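Local structure of CoA-binding domain-containing protein (1IUK) at residues Ala21-Ser26 with Glu53-Glu58; His30-Tyr35 with Asp123-Val128; Leu44-Arg49 with Glu59-Leu64; Ile73-Arg78 with Trp99-Ile104; Glu89-Arg94 with Ala116-Val121. The protein is of unknown function but probably binds coenzyme A through a compact Rossmann-like domain. All coordinates share one frame; numbering follows the deposited sequence.

Interaction 1: residues Ala21-Ser26 with Glu53-Glu58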
# COMPACT_ATOMS: atom_id res chain seq x y z
N ALA A 21 3.97 -7.30 2.26
CA ALA A 21 2.98 -8.36 2.02
C ALA A 21 3.39 -9.63 2.74
O ALA A 21 4.55 -10.02 2.68
CB ALA A 21 2.88 -8.64 0.53
N HIS A 22 2.43 -10.28 3.41
CA HIS A 22 2.74 -11.48 4.18
C HIS A 22 2.01 -12.74 3.71
O HIS A 22 0.90 -12.66 3.19
CB HIS A 22 2.45 -11.24 5.65
CG HIS A 22 3.27 -12.09 6.57
ND1 HIS A 22 4.28 -11.59 7.35
CD2 HIS A 22 3.24 -13.43 6.80
CE1 HIS A 22 4.85 -12.58 8.03
NE2 HIS A 22 4.23 -13.70 7.71
N LYS A 23 2.63 -13.89 3.92
CA LYS A 23 2.07 -15.18 3.54
C LYS A 23 1.13 -15.74 4.62
O LYS A 23 0.15 -16.42 4.31
CB LYS A 23 3.21 -16.18 3.28
CG LYS A 23 2.99 -17.08 2.09
CD LYS A 23 1.87 -18.07 2.37
CE LYS A 23 0.58 -17.68 1.64
NZ LYS A 23 -0.64 -17.87 2.48
N ASP A 24 1.43 -15.46 5.88
CA ASP A 24 0.60 -15.96 6.99
C ASP A 24 -0.79 -15.33 6.92
O ASP A 24 -0.94 -14.12 6.99
CB ASP A 24 1.27 -15.64 8.34
CG ASP A 24 0.48 -16.17 9.53
OD1 ASP A 24 0.99 -16.09 10.67
OD2 ASP A 24 -0.66 -16.66 9.34
N PRO A 25 -1.84 -16.17 6.81
CA PRO A 25 -3.22 -15.71 6.73
C PRO A 25 -3.73 -14.81 7.85
O PRO A 25 -4.59 -13.94 7.64
CB PRO A 25 -4.03 -17.00 6.64
CG PRO A 25 -3.08 -18.03 6.18
CD PRO A 25 -1.75 -17.64 6.74
N SER A 26 -3.21 -15.00 9.05
CA SER A 26 -3.66 -14.21 10.19
C SER A 26 -3.14 -12.78 10.23
O SER A 26 -3.66 -11.96 10.99
CB SER A 26 -3.26 -14.90 11.48
OG SER A 26 -1.86 -14.81 11.65
N GLU A 53 7.41 -16.11 -3.99
CA GLU A 53 6.24 -16.85 -3.55
C GLU A 53 4.97 -16.20 -4.09
O GLU A 53 4.85 -14.98 -4.12
CB GLU A 53 6.18 -16.90 -2.03
CG GLU A 53 6.97 -18.04 -1.41
CD GLU A 53 6.71 -18.16 0.09
OE1 GLU A 53 7.64 -17.85 0.87
OE2 GLU A 53 5.58 -18.55 0.47
N GLU A 54 4.01 -17.02 -4.52
CA GLU A 54 2.77 -16.47 -5.04
C GLU A 54 1.87 -15.97 -3.92
O GLU A 54 1.44 -16.75 -3.05
CB GLU A 54 2.04 -17.52 -5.87
CG GLU A 54 1.04 -16.94 -6.86
CD GLU A 54 -0.13 -17.88 -7.11
OE1 GLU A 54 -1.29 -17.42 -7.06
OE2 GLU A 54 0.11 -19.08 -7.37
N LEU A 55 1.59 -14.67 -3.93
CA LEU A 55 0.72 -14.08 -2.93
C LEU A 55 -0.35 -13.31 -3.66
O LEU A 55 -0.05 -12.54 -4.57
CB LEU A 55 1.51 -13.14 -2.01
CG LEU A 55 2.43 -13.73 -0.92
CD1 LEU A 55 2.89 -12.63 -0.00
CD2 LEU A 55 1.70 -14.78 -0.12
N PHE A 56 -1.60 -13.54 -3.28
CA PHE A 56 -2.72 -12.84 -3.91
C PHE A 56 -2.78 -13.06 -5.42
O PHE A 56 -3.17 -12.16 -6.16
CB PHE A 56 -2.64 -11.35 -3.59
CG PHE A 56 -2.24 -11.08 -2.17
CD1 PHE A 56 -2.90 -11.71 -1.12
CD2 PHE A 56 -1.16 -10.25 -1.89
CE1 PHE A 56 -2.49 -11.53 0.19
CE2 PHE A 56 -0.74 -10.06 -0.58
CZ PHE A 56 -1.40 -10.70 0.47
N GLY A 57 -2.40 -14.26 -5.85
CA GLY A 57 -2.43 -14.58 -7.27
C GLY A 57 -1.26 -14.04 -8.06
O GLY A 57 -1.15 -14.27 -9.27
N GLU A 58 -0.37 -13.32 -7.38
CA GLU A 58 0.80 -12.73 -8.03
C GLU A 58 2.10 -13.15 -7.35
O GLU A 58 2.11 -13.45 -6.15
CB GLU A 58 0.69 -11.21 -8.01
CG GLU A 58 -0.43 -10.65 -8.86
CD GLU A 58 -0.27 -10.97 -10.35
OE1 GLU A 58 0.73 -11.62 -10.73
OE2 GLU A 58 -1.14 -10.57 -11.14

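Interaction 2: residues His30-Tyr35 with Asp123-Val128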
# COMPACT_ATOMS: atom_id res chain seq x y z
N HIS A 30 -1.76 -9.72 5.11
CA HIS A 30 -2.20 -10.78 4.22
C HIS A 30 -3.69 -10.66 4.01
O HIS A 30 -4.16 -10.63 2.87
CB HIS A 30 -1.90 -12.17 4.77
CG HIS A 30 -2.27 -13.26 3.81
ND1 HIS A 30 -1.35 -13.84 2.97
CD2 HIS A 30 -3.47 -13.79 3.50
CE1 HIS A 30 -1.97 -14.69 2.17
NE2 HIS A 30 -3.26 -14.68 2.47
N TYR A 31 -4.45 -10.55 5.09
CA TYR A 31 -5.90 -10.48 4.94
C TYR A 31 -6.46 -9.16 4.41
O TYR A 31 -7.52 -9.17 3.78
CB TYR A 31 -6.61 -10.92 6.23
CG TYR A 31 -6.51 -10.03 7.44
CD1 TYR A 31 -7.21 -8.83 7.51
CD2 TYR A 31 -5.76 -10.42 8.56
CE1 TYR A 31 -7.18 -8.04 8.66
CE2 TYR A 31 -5.72 -9.64 9.71
CZ TYR A 31 -6.43 -8.45 9.76
OH TYR A 31 -6.38 -7.66 10.89
N VAL A 32 -5.76 -8.04 4.61
CA VAL A 32 -6.25 -6.77 4.08
C VAL A 32 -6.10 -6.85 2.55
O VAL A 32 -7.03 -6.53 1.79
CB VAL A 32 -5.50 -5.56 4.67
CG1 VAL A 32 -5.79 -4.31 3.86
CG2 VAL A 32 -5.92 -5.35 6.12
N PRO A 33 -4.91 -7.25 2.07
CA PRO A 33 -4.72 -7.36 0.62
C PRO A 33 -5.73 -8.35 -0.01
O PRO A 33 -6.16 -8.19 -1.16
CB PRO A 33 -3.28 -7.86 0.48
CG PRO A 33 -2.63 -7.45 1.76
CD PRO A 33 -3.67 -7.54 2.81
N ARG A 34 -6.08 -9.37 0.76
CA ARG A 34 -7.03 -10.39 0.32
C ARG A 34 -8.39 -9.73 0.05
O ARG A 34 -9.01 -9.95 -0.99
CB ARG A 34 -7.18 -11.45 1.40
CG ARG A 34 -7.14 -12.87 0.88
CD ARG A 34 -7.85 -13.81 1.84
NE ARG A 34 -8.53 -14.87 1.12
CZ ARG A 34 -9.84 -15.13 1.22
NH1 ARG A 34 -10.60 -14.38 2.01
NH2 ARG A 34 -10.37 -16.12 0.52
N TYR A 35 -8.83 -8.92 1.00
CA TYR A 35 -10.09 -8.21 0.88
C TYR A 35 -10.08 -7.30 -0.36
O TYR A 35 -11.05 -7.25 -1.12
CB TYR A 35 -10.33 -7.34 2.11
CG TYR A 35 -11.42 -6.31 1.93
CD1 TYR A 35 -11.13 -5.03 1.48
CD2 TYR A 35 -12.76 -6.62 2.22
CE1 TYR A 35 -12.13 -4.08 1.32
CE2 TYR A 35 -13.77 -5.67 2.06
CZ TYR A 35 -13.45 -4.40 1.61
OH TYR A 35 -14.44 -3.45 1.47
N ASP A 123 -1.90 5.93 9.25
CA ASP A 123 -2.52 5.30 10.41
C ASP A 123 -4.02 4.99 10.23
O ASP A 123 -4.87 5.39 11.05
CB ASP A 123 -2.29 6.16 11.66
CG ASP A 123 -2.25 5.34 12.94
OD1 ASP A 123 -1.86 5.89 14.00
OD2 ASP A 123 -2.60 4.14 12.90
N ARG A 124 -4.34 4.29 9.15
CA ARG A 124 -5.72 3.88 8.85
C ARG A 124 -5.64 2.51 8.19
O ARG A 124 -4.66 2.19 7.53
CB ARG A 124 -6.38 4.87 7.90
CG ARG A 124 -6.86 6.15 8.56
CD ARG A 124 -8.09 6.71 7.87
NE ARG A 124 -7.77 7.70 6.84
CZ ARG A 124 -8.65 8.52 6.27
NH1 ARG A 124 -9.93 8.49 6.62
NH2 ARG A 124 -8.24 9.39 5.35
N CYS A 125 -6.66 1.69 8.40
CA CYS A 125 -6.69 0.38 7.78
C CYS A 125 -7.44 0.53 6.47
O CYS A 125 -8.62 0.88 6.46
CB CYS A 125 -7.42 -0.63 8.68
SG CYS A 125 -7.40 -2.32 8.01
N LEU A 126 -6.75 0.28 5.36
CA LEU A 126 -7.36 0.42 4.04
C LEU A 126 -8.65 -0.40 3.88
O LEU A 126 -9.60 0.06 3.24
CB LEU A 126 -6.34 0.06 2.95
CG LEU A 126 -6.73 0.31 1.49
CD1 LEU A 126 -7.44 1.65 1.34
CD2 LEU A 126 -5.48 0.25 0.61
N MET A 127 -8.68 -1.61 4.44
CA MET A 127 -9.88 -2.45 4.33
C MET A 127 -11.05 -1.77 5.02
O MET A 127 -12.14 -1.61 4.45
CB MET A 127 -9.67 -3.81 4.98
CG MET A 127 -10.95 -4.65 5.05
SD MET A 127 -10.58 -6.33 5.56
CE MET A 127 -9.87 -5.99 7.20
N VAL A 128 -10.81 -1.37 6.27
CA VAL A 128 -11.83 -0.71 7.06
C VAL A 128 -12.32 0.53 6.34
O VAL A 128 -13.53 0.72 6.18
CB VAL A 128 -11.27 -0.33 8.43
CG1 VAL A 128 -12.16 0.70 9.09
CG2 VAL A 128 -11.13 -1.58 9.28

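Interaction 3: residues Leu44-Arg49 with Glu59-Leu64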
# COMPACT_ATOMS: atom_id res chain seq x y z
N LEU A 44 -0.40 -6.16 -5.88
CA LEU A 44 0.96 -6.57 -6.20
C LEU A 44 1.76 -6.69 -4.92
O LEU A 44 2.12 -5.68 -4.30
CB LEU A 44 1.59 -5.55 -7.14
CG LEU A 44 0.76 -5.21 -8.37
CD1 LEU A 44 1.40 -4.05 -9.14
CD2 LEU A 44 0.62 -6.45 -9.25
N PRO A 45 2.05 -7.93 -4.49
CA PRO A 45 2.82 -8.14 -3.26
C PRO A 45 4.32 -7.81 -3.37
O PRO A 45 4.99 -8.25 -4.30
CB PRO A 45 2.57 -9.62 -2.94
CG PRO A 45 2.43 -10.25 -4.31
CD PRO A 45 1.66 -9.21 -5.12
N VAL A 46 4.82 -7.04 -2.42
CA VAL A 46 6.24 -6.69 -2.39
C VAL A 46 6.80 -6.98 -0.99
O VAL A 46 6.37 -6.39 -0.01
CB VAL A 46 6.49 -5.20 -2.74
CG1 VAL A 46 7.99 -4.92 -2.79
CG2 VAL A 46 5.87 -4.85 -4.08
N ASN A 47 7.75 -7.90 -0.92
CA ASN A 47 8.38 -8.26 0.35
C ASN A 47 9.52 -9.20 0.04
O ASN A 47 9.32 -10.31 -0.45
CB ASN A 47 7.39 -8.97 1.29
CG ASN A 47 7.87 -9.00 2.73
OD1 ASN A 47 9.06 -8.86 3.00
ND2 ASN A 47 6.94 -9.19 3.66
N PRO A 48 10.75 -8.76 0.32
CA PRO A 48 11.91 -9.61 0.05
C PRO A 48 11.80 -10.93 0.82
O PRO A 48 12.30 -11.96 0.37
CB PRO A 48 13.10 -8.77 0.51
CG PRO A 48 12.53 -7.74 1.41
CD PRO A 48 11.14 -7.48 0.92
N ARG A 49 11.13 -10.87 1.97
CA ARG A 49 10.93 -12.05 2.83
C ARG A 49 10.16 -13.18 2.14
O ARG A 49 10.24 -14.33 2.57
CB ARG A 49 10.19 -11.66 4.11
CG ARG A 49 10.89 -10.62 4.97
CD ARG A 49 12.15 -11.17 5.62
NE ARG A 49 12.72 -10.17 6.53
CZ ARG A 49 13.46 -9.15 6.13
NH1 ARG A 49 13.74 -8.98 4.84
NH2 ARG A 49 13.92 -8.27 7.02
N GLU A 59 3.19 -13.18 -8.10
CA GLU A 59 4.48 -13.53 -7.52
C GLU A 59 5.02 -12.31 -6.78
O GLU A 59 5.07 -11.21 -7.34
CB GLU A 59 5.47 -13.94 -8.61
CG GLU A 59 6.85 -14.35 -8.10
CD GLU A 59 7.63 -15.18 -9.11
OE1 GLU A 59 7.23 -16.33 -9.38
OE2 GLU A 59 8.65 -14.67 -9.63
N ALA A 60 5.40 -12.49 -5.52
CA ALA A 60 5.93 -11.40 -4.72
C ALA A 60 7.31 -11.03 -5.24
O ALA A 60 8.08 -11.90 -5.65
CB ALA A 60 6.01 -11.81 -3.24
N VAL A 61 7.62 -9.74 -5.23
CA VAL A 61 8.92 -9.26 -5.68
C VAL A 61 9.64 -8.65 -4.46
O VAL A 61 9.00 -8.27 -3.49
CB VAL A 61 8.79 -8.21 -6.83
CG1 VAL A 61 8.18 -8.87 -8.06
CG2 VAL A 61 7.93 -7.03 -6.40
N ALA A 62 10.96 -8.56 -4.52
CA ALA A 62 11.71 -8.03 -3.39
C ALA A 62 11.70 -6.52 -3.26
O ALA A 62 11.73 -6.00 -2.14
CB ALA A 62 13.14 -8.54 -3.44
N SER A 63 11.65 -5.80 -4.38
CA SER A 63 11.68 -4.34 -4.36
C SER A 63 10.59 -3.69 -5.18
O SER A 63 10.16 -4.23 -6.20
CB SER A 63 13.03 -3.84 -4.88
OG SER A 63 12.88 -2.61 -5.59
N LEU A 64 10.18 -2.51 -4.76
CA LEU A 64 9.14 -1.77 -5.46
C LEU A 64 9.54 -1.53 -6.91
O LEU A 64 8.70 -1.52 -7.79
CB LEU A 64 8.89 -0.43 -4.77
CG LEU A 64 8.16 -0.45 -3.42
CD1 LEU A 64 8.08 0.96 -2.87
CD2 LEU A 64 6.75 -1.04 -3.61
O HOH W 1 4.27 -8.53 -7.10

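Interaction 4: residues Ile73-Arg78 with Trp99-Ile104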
# COMPACT_ATOMS: atom_id res chain seq x y z
N ILE A 73 -1.97 2.88 -5.63
CA ILE A 73 -1.92 2.97 -4.17
C ILE A 73 -0.82 2.08 -3.62
O ILE A 73 -0.72 0.91 -4.00
CB ILE A 73 -3.25 2.50 -3.52
CG1 ILE A 73 -4.42 3.34 -4.06
CG2 ILE A 73 -3.15 2.60 -1.99
CD1 ILE A 73 -5.76 2.99 -3.45
N LEU A 74 0.01 2.64 -2.75
CA LEU A 74 1.05 1.84 -2.11
C LEU A 74 0.56 1.64 -0.68
O LEU A 74 0.58 2.58 0.13
CB LEU A 74 2.41 2.56 -2.12
CG LEU A 74 3.53 1.76 -1.43
CD1 LEU A 74 3.87 0.54 -2.24
CD2 LEU A 74 4.76 2.64 -1.24
N ASP A 75 0.08 0.43 -0.38
CA ASP A 75 -0.43 0.09 0.96
C ASP A 75 0.79 -0.42 1.73
O ASP A 75 1.30 -1.49 1.45
CB ASP A 75 -1.48 -1.01 0.83
CG ASP A 75 -2.38 -1.12 2.06
OD1 ASP A 75 -2.42 -0.21 2.91
OD2 ASP A 75 -3.08 -2.15 2.14
N VAL A 76 1.22 0.38 2.70
CA VAL A 76 2.41 0.10 3.49
C VAL A 76 2.16 -0.54 4.85
O VAL A 76 1.51 0.04 5.72
CB VAL A 76 3.24 1.40 3.71
CG1 VAL A 76 4.57 1.09 4.38
CG2 VAL A 76 3.48 2.09 2.36
N PHE A 77 2.72 -1.73 5.03
CA PHE A 77 2.60 -2.46 6.28
C PHE A 77 3.93 -2.49 7.05
O PHE A 77 3.99 -3.01 8.17
CB PHE A 77 2.12 -3.89 6.02
CG PHE A 77 0.66 -3.98 5.64
CD1 PHE A 77 -0.33 -4.15 6.62
CD2 PHE A 77 0.27 -3.90 4.30
CE1 PHE A 77 -1.68 -4.23 6.27
CE2 PHE A 77 -1.09 -3.98 3.94
CZ PHE A 77 -2.06 -4.14 4.93
N ARG A 78 5.00 -1.95 6.45
CA ARG A 78 6.31 -1.95 7.12
C ARG A 78 6.30 -0.94 8.27
O ARG A 78 5.73 0.14 8.15
CB ARG A 78 7.42 -1.66 6.12
CG ARG A 78 7.35 -2.56 4.89
CD ARG A 78 8.43 -3.63 4.87
NE ARG A 78 8.74 -4.14 6.19
CZ ARG A 78 9.97 -4.14 6.72
NH1 ARG A 78 11.00 -3.65 6.05
NH2 ARG A 78 10.16 -4.64 7.94
N TRP A 99 -0.32 4.87 1.46
CA TRP A 99 -1.22 4.56 2.57
C TRP A 99 -0.47 3.83 3.68
O TRP A 99 -0.10 2.67 3.51
CB TRP A 99 -2.35 3.66 2.05
CG TRP A 99 -3.50 3.45 3.00
CD1 TRP A 99 -3.50 2.68 4.14
CD2 TRP A 99 -4.80 4.05 2.92
NE1 TRP A 99 -4.72 2.78 4.77
CE2 TRP A 99 -5.53 3.60 4.04
CE3 TRP A 99 -5.41 4.92 2.00
CZ2 TRP A 99 -6.86 4.01 4.27
CZ3 TRP A 99 -6.73 5.31 2.23
CH2 TRP A 99 -7.44 4.86 3.36
N LEU A 100 -0.24 4.51 4.80
CA LEU A 100 0.45 3.86 5.92
C LEU A 100 -0.61 3.16 6.77
O LEU A 100 -1.53 3.80 7.29
CB LEU A 100 1.19 4.89 6.76
CG LEU A 100 2.22 5.74 6.01
CD1 LEU A 100 2.97 6.62 7.01
CD2 LEU A 100 3.19 4.83 5.22
N GLN A 101 -0.46 1.85 6.92
CA GLN A 101 -1.42 1.07 7.69
C GLN A 101 -1.44 1.41 9.19
O GLN A 101 -0.63 2.19 9.68
CB GLN A 101 -1.15 -0.42 7.47
CG GLN A 101 -1.65 -0.90 6.11
CD GLN A 101 -3.17 -1.06 6.07
OE1 GLN A 101 -3.77 -1.59 7.01
NE2 GLN A 101 -3.79 -0.59 5.00
N SER A 102 -2.41 0.82 9.90
CA SER A 102 -2.58 1.06 11.34
C SER A 102 -1.30 0.95 12.18
O SER A 102 -0.50 0.03 12.01
CB SER A 102 -3.62 0.08 11.89
OG SER A 102 -4.87 0.28 11.24
N GLY A 103 -1.12 1.91 13.08
CA GLY A 103 0.04 1.92 13.95
C GLY A 103 1.34 2.33 13.27
O GLY A 103 2.43 2.11 13.81
N ILE A 104 1.23 2.94 12.09
CA ILE A 104 2.41 3.36 11.37
C ILE A 104 2.40 4.84 11.02
O ILE A 104 1.61 5.29 10.19
CB ILE A 104 2.59 2.53 10.06
CG1 ILE A 104 2.77 1.05 10.40
CG2 ILE A 104 3.79 3.05 9.27
CD1 ILE A 104 2.54 0.10 9.23

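Interaction 5: residues Glu89-Arg94 with Ala116-Val121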
# COMPACT_ATOMS: atom_id res chain seq x y z
N GLU A 89 13.29 3.92 -2.86
CA GLU A 89 12.49 3.13 -3.81
C GLU A 89 11.04 3.63 -3.89
O GLU A 89 10.39 3.50 -4.93
CB GLU A 89 12.53 1.64 -3.42
CG GLU A 89 11.86 1.31 -2.11
CD GLU A 89 11.53 -0.18 -1.98
OE1 GLU A 89 11.75 -0.94 -2.94
OE2 GLU A 89 11.04 -0.58 -0.90
N VAL A 90 10.55 4.22 -2.80
CA VAL A 90 9.19 4.75 -2.78
C VAL A 90 9.14 5.98 -3.70
O VAL A 90 8.30 6.06 -4.60
CB VAL A 90 8.76 5.16 -1.34
CG1 VAL A 90 7.50 6.01 -1.37
CG2 VAL A 90 8.50 3.90 -0.50
N LEU A 91 10.05 6.92 -3.48
CA LEU A 91 10.11 8.12 -4.31
C LEU A 91 10.35 7.78 -5.77
O LEU A 91 9.83 8.46 -6.66
CB LEU A 91 11.19 9.05 -3.78
CG LEU A 91 10.86 9.66 -2.41
CD1 LEU A 91 12.10 10.35 -1.86
CD2 LEU A 91 9.70 10.64 -2.52
N ALA A 92 11.12 6.73 -6.04
CA ALA A 92 11.42 6.32 -7.41
C ALA A 92 10.20 5.75 -8.12
O ALA A 92 9.96 6.02 -9.30
CB ALA A 92 12.53 5.30 -7.41
N LEU A 93 9.43 4.93 -7.40
CA LEU A 93 8.24 4.32 -7.96
C LEU A 93 7.17 5.38 -8.20
O LEU A 93 6.40 5.29 -9.16
CB LEU A 93 7.70 3.25 -7.00
CG LEU A 93 6.30 2.68 -7.28
CD1 LEU A 93 6.42 1.50 -8.23
CD2 LEU A 93 5.65 2.25 -5.96
N ARG A 94 7.14 6.37 -7.31
CA ARG A 94 6.17 7.46 -7.34
C ARG A 94 4.73 6.92 -7.49
O ARG A 94 4.08 7.11 -8.53
CB ARG A 94 6.48 8.45 -8.47
CG ARG A 94 6.57 9.89 -7.98
CD ARG A 94 6.71 10.92 -9.12
NE ARG A 94 5.88 12.11 -8.89
CZ ARG A 94 6.02 12.94 -7.86
NH1 ARG A 94 6.96 12.73 -6.94
NH2 ARG A 94 5.22 13.99 -7.73
N ALA A 116 7.54 15.72 -2.17
CA ALA A 116 7.63 15.19 -3.53
C ALA A 116 6.28 15.24 -4.27
O ALA A 116 6.15 14.75 -5.40
CB ALA A 116 8.15 13.76 -3.49
N GLY A 117 5.27 15.84 -3.65
CA GLY A 117 3.96 15.92 -4.27
C GLY A 117 3.18 14.60 -4.27
O GLY A 117 2.30 14.39 -5.11
N ILE A 118 3.49 13.72 -3.33
CA ILE A 118 2.81 12.42 -3.25
C ILE A 118 1.84 12.39 -2.07
O ILE A 118 2.25 12.52 -0.91
CB ILE A 118 3.84 11.27 -3.11
CG1 ILE A 118 4.76 11.26 -4.33
CG2 ILE A 118 3.10 9.92 -2.98
CD1 ILE A 118 5.94 10.31 -4.23
N PRO A 119 0.52 12.22 -2.35
CA PRO A 119 -0.50 12.18 -1.29
C PRO A 119 -0.24 11.04 -0.32
O PRO A 119 0.21 9.97 -0.71
CB PRO A 119 -1.81 11.98 -2.05
CG PRO A 119 -1.52 12.34 -3.45
CD PRO A 119 -0.07 12.07 -3.69
N VAL A 120 -0.52 11.30 0.95
CA VAL A 120 -0.34 10.30 1.98
C VAL A 120 -1.55 10.21 2.89
O VAL A 120 -2.13 11.22 3.28
CB VAL A 120 0.89 10.64 2.86
CG1 VAL A 120 1.00 9.67 4.03
CG2 VAL A 120 2.15 10.59 2.02
N VAL A 121 -1.94 8.98 3.22
CA VAL A 121 -3.01 8.73 4.18
C VAL A 121 -2.26 7.89 5.22
O VAL A 121 -1.59 6.92 4.86
CB VAL A 121 -4.19 7.93 3.58
CG1 VAL A 121 -5.16 7.55 4.68
CG2 VAL A 121 -4.89 8.76 2.51

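Interaction 1: residues Ala21-Ser26 with Glu53-Glu58
Apolar packing joins Ala21 and Lys23, in the loop that leaves strand 15-19, to Leu55 and Phe56 at the head of a small beta hairpin. The hairpin closes through a type I' turn from Leu55 to Glu58, whose left-handed backbone suits Gly57 and is adopted by Phe56 as well (phi 58°). Ala21, small and buried, sets CB 4.0 Å from Leu55 CD1, and the edge of the Phe56 ring meets the alanine too, Phe56 CE2 lying 4.0 Å from Ala21 CB. The other Leu55 methyl packs against the aliphatic part of Lys23: Lys23 CG approaches Leu55 CD2 to 3.4 Å, tighter than usual for two carbons, and the lysine bends round so that Lys23 CE comes to 3.6 Å from Leu55 CD2. Glu53 crosses Lys23 at about a right angle, its OE2 beside the methylenes and well short of the ammonium. Ala21 and Leu55 both lean on Pro45 of strand 42-46, while Phe56 packs on His30 and Pro33 of helix 28-38.

Interaction 2: residues His30-Tyr35 with Asp123-Val128
Cys125 meets Val32 where two helices pack on one side of a Rossmann-like sheet: helix 28-38 and the first turn of helix 126-134. Cys125 holds the N-cap position and points its sulfur at the valine, SG lying 3.9 Å from Val32 CG2. Leu126, whose side chain also packs on Asp75 and Gln101, adds a looser touch, with CB 4.5 Å from Val32 CG1. Met127 has the largest share of the contact. Its CG stands anti to the backbone N (chi1 172°) and sits over one face of the Tyr35 ring, a CH-pi contact 3.7 Å from the centroid; its SD makes an oblique Met-aromatic contact at 4.3 Å from the same centroid. An alanine in place of Tyr35 would probably open a gap beside Met127 CG and leave His130, the partner of the phenol OH, without its mate. The flexible thioether suits this site, since a bend at its last torsion carries the terminal methyl to a second ring: Met127 CE rests in plane at the edge of the Tyr31 ring, 3.7 Å from Tyr31 CE1.

Interaction 3: residues Leu44-Arg49 with Glu59-Leu64
Val46 and Val61 form a single beta bridge, made by two backbone bonds: Val61 N to Pro45 O at 3.2 Å and Asn47 N to Val61 O at 2.9 Å. Pro45, lacking an N-H, still serves through its carbonyl, which also accepts from a water at 2.9 Å that links Pro45 O to Glu59 O. Val46 has its CG2 beside the backbone N, anti to the carbonyl carbon, and there this branch meets Val61 CG2 at 3.8 Å and Leu64 CD2 at 3.9 Å. Small residues fit beside the prolines: Ala60 CB lies 4.0 Å from Pro45 CG, and Ala62 CB lies 4.0 Å from Pro48 CB. Asn47 turns its side chain elsewhere; OD1 takes the N-H of Arg49 in an Asx turn, and ND2 binds Ala21 O. The bridge thus ties the loop 60-63 to strand 42-46, the outermost strand of the parallel sheet on this side, while Leu64 packs on Leu19 of strand 15-19 and on Val90 and Leu93 of helix 87-93.

Interaction 4: residues Ile73-Arg78 with Trp99-Ile104
Asp75 and Val76 pair with Trp99 and Leu100 as neighbouring parallel strands in the middle of the sheet, the core of the Rossmann-like fold. Three backbone hydrogen bonds fix the register: Trp99 N to Leu74 O at 2.8 Å, Val76 N to Trp99 O at 2.8 Å, and Gln101 N to Val76 O at 2.9 Å.

Between side chains, Gln101 NE2 donates a hydrogen bond to the syn lone pair of Asp75 OD1, modelled at a doubtfully short 2.5 Å, with the amide and carboxylate planes turned 75° apart. A neutral amide gives the buried carboxylate an N-H partner without adding a second charge.

In the stacking contact, Gln101 CG sits over the centre of the Phe77 ring, 3.4 Å from its centroid in a CH-pi contact; a bend at chi2 (-75°) brings CD to the ring as well, and the amide runs nearly parallel to it, 21° between planes. An alanine in place of Gln101 would probably leave Asp75 OD1 without this donor and open a gap over the Phe77 ring.

Among apolar contacts, Leu100 CD2 touches Val76 CB at 3.7 Å. Ile104 CD1 packs against a backbone oxygen, 3.4 Å from Arg78 O.

Asp75 and Trp99 project on the side covered by helix 126-134, where Leu126 meets both and Arg124 O receives the indole N-H of Trp99; on its other flank, strand 73-76 bonds to strand 15-19.

Interaction 5: residues Glu89-Arg94 with Ala116-Val121
Arg94, which has the most surface buried here, reaches from the end of helix 87-93 to Ala116 O and holds this one oxygen with both terminal nitrogens: NH1 at 2.7 Å and NH2 at 2.6 Å from Ala116 O. The carbonyl oxygen lies in the guanidinium plane, and it meets the group end-on, between the two nitrogens. Arginine suits the place because its chain is long enough to cross between the two segments and its flat head can spend two N-H groups on a single acceptor. Ala116 lies where helix 107-115 ends: Gly117 follows with positive phi (75°) in a Schellman motif, a conformation that glycine adopts readily. The positive guanidinium is therefore placed at the C-terminal end of a helix, where the helix dipole would probably make its charge welcome.

Ile118 packs against one face of the same guanidinium: its CG1 stands anti to the carbonyl carbon (chi1 -60°) and lies 3.7 Å from Arg94 NH1, while Ile118 CD1 touches the aliphatic part of the arginine, 3.8 Å from Arg94 CG. A branched apolar residue fits, since it also packs on Leu113 of helix 107-115 and Val98 of strand 98-100. The small Ala116 keeps its CB close to Leu91, whose CD2 comes within 3.6 Å of Ala116 CB and also meets Ile118 CD1 at 4.1 Å.

The five contacts are built in and around one parallel sheet, its strands in the order 42-46, 15-19, 73-76, 98-100, 120-122. Interaction 4 lies deepest, its centre about 6 Å from that of the chain, and touches interactions 2, 3 and 5; interaction 2, about 9 Å from it between centres, adds helices 28-38 and 126-134 on one side. Interactions 1 and 3, about 10 Å apart between centres and alternating along the chain, gather the hairpin and its following loop against strand 42-46. Interaction 5 stands about 24 Å from interaction 1, centre to centre. Interactions 3, 4 and 5 lie within the loop closed by interaction 2. Together they join sheet, helices and strand-end loops into a Rossmann-like domain that probably binds CoA.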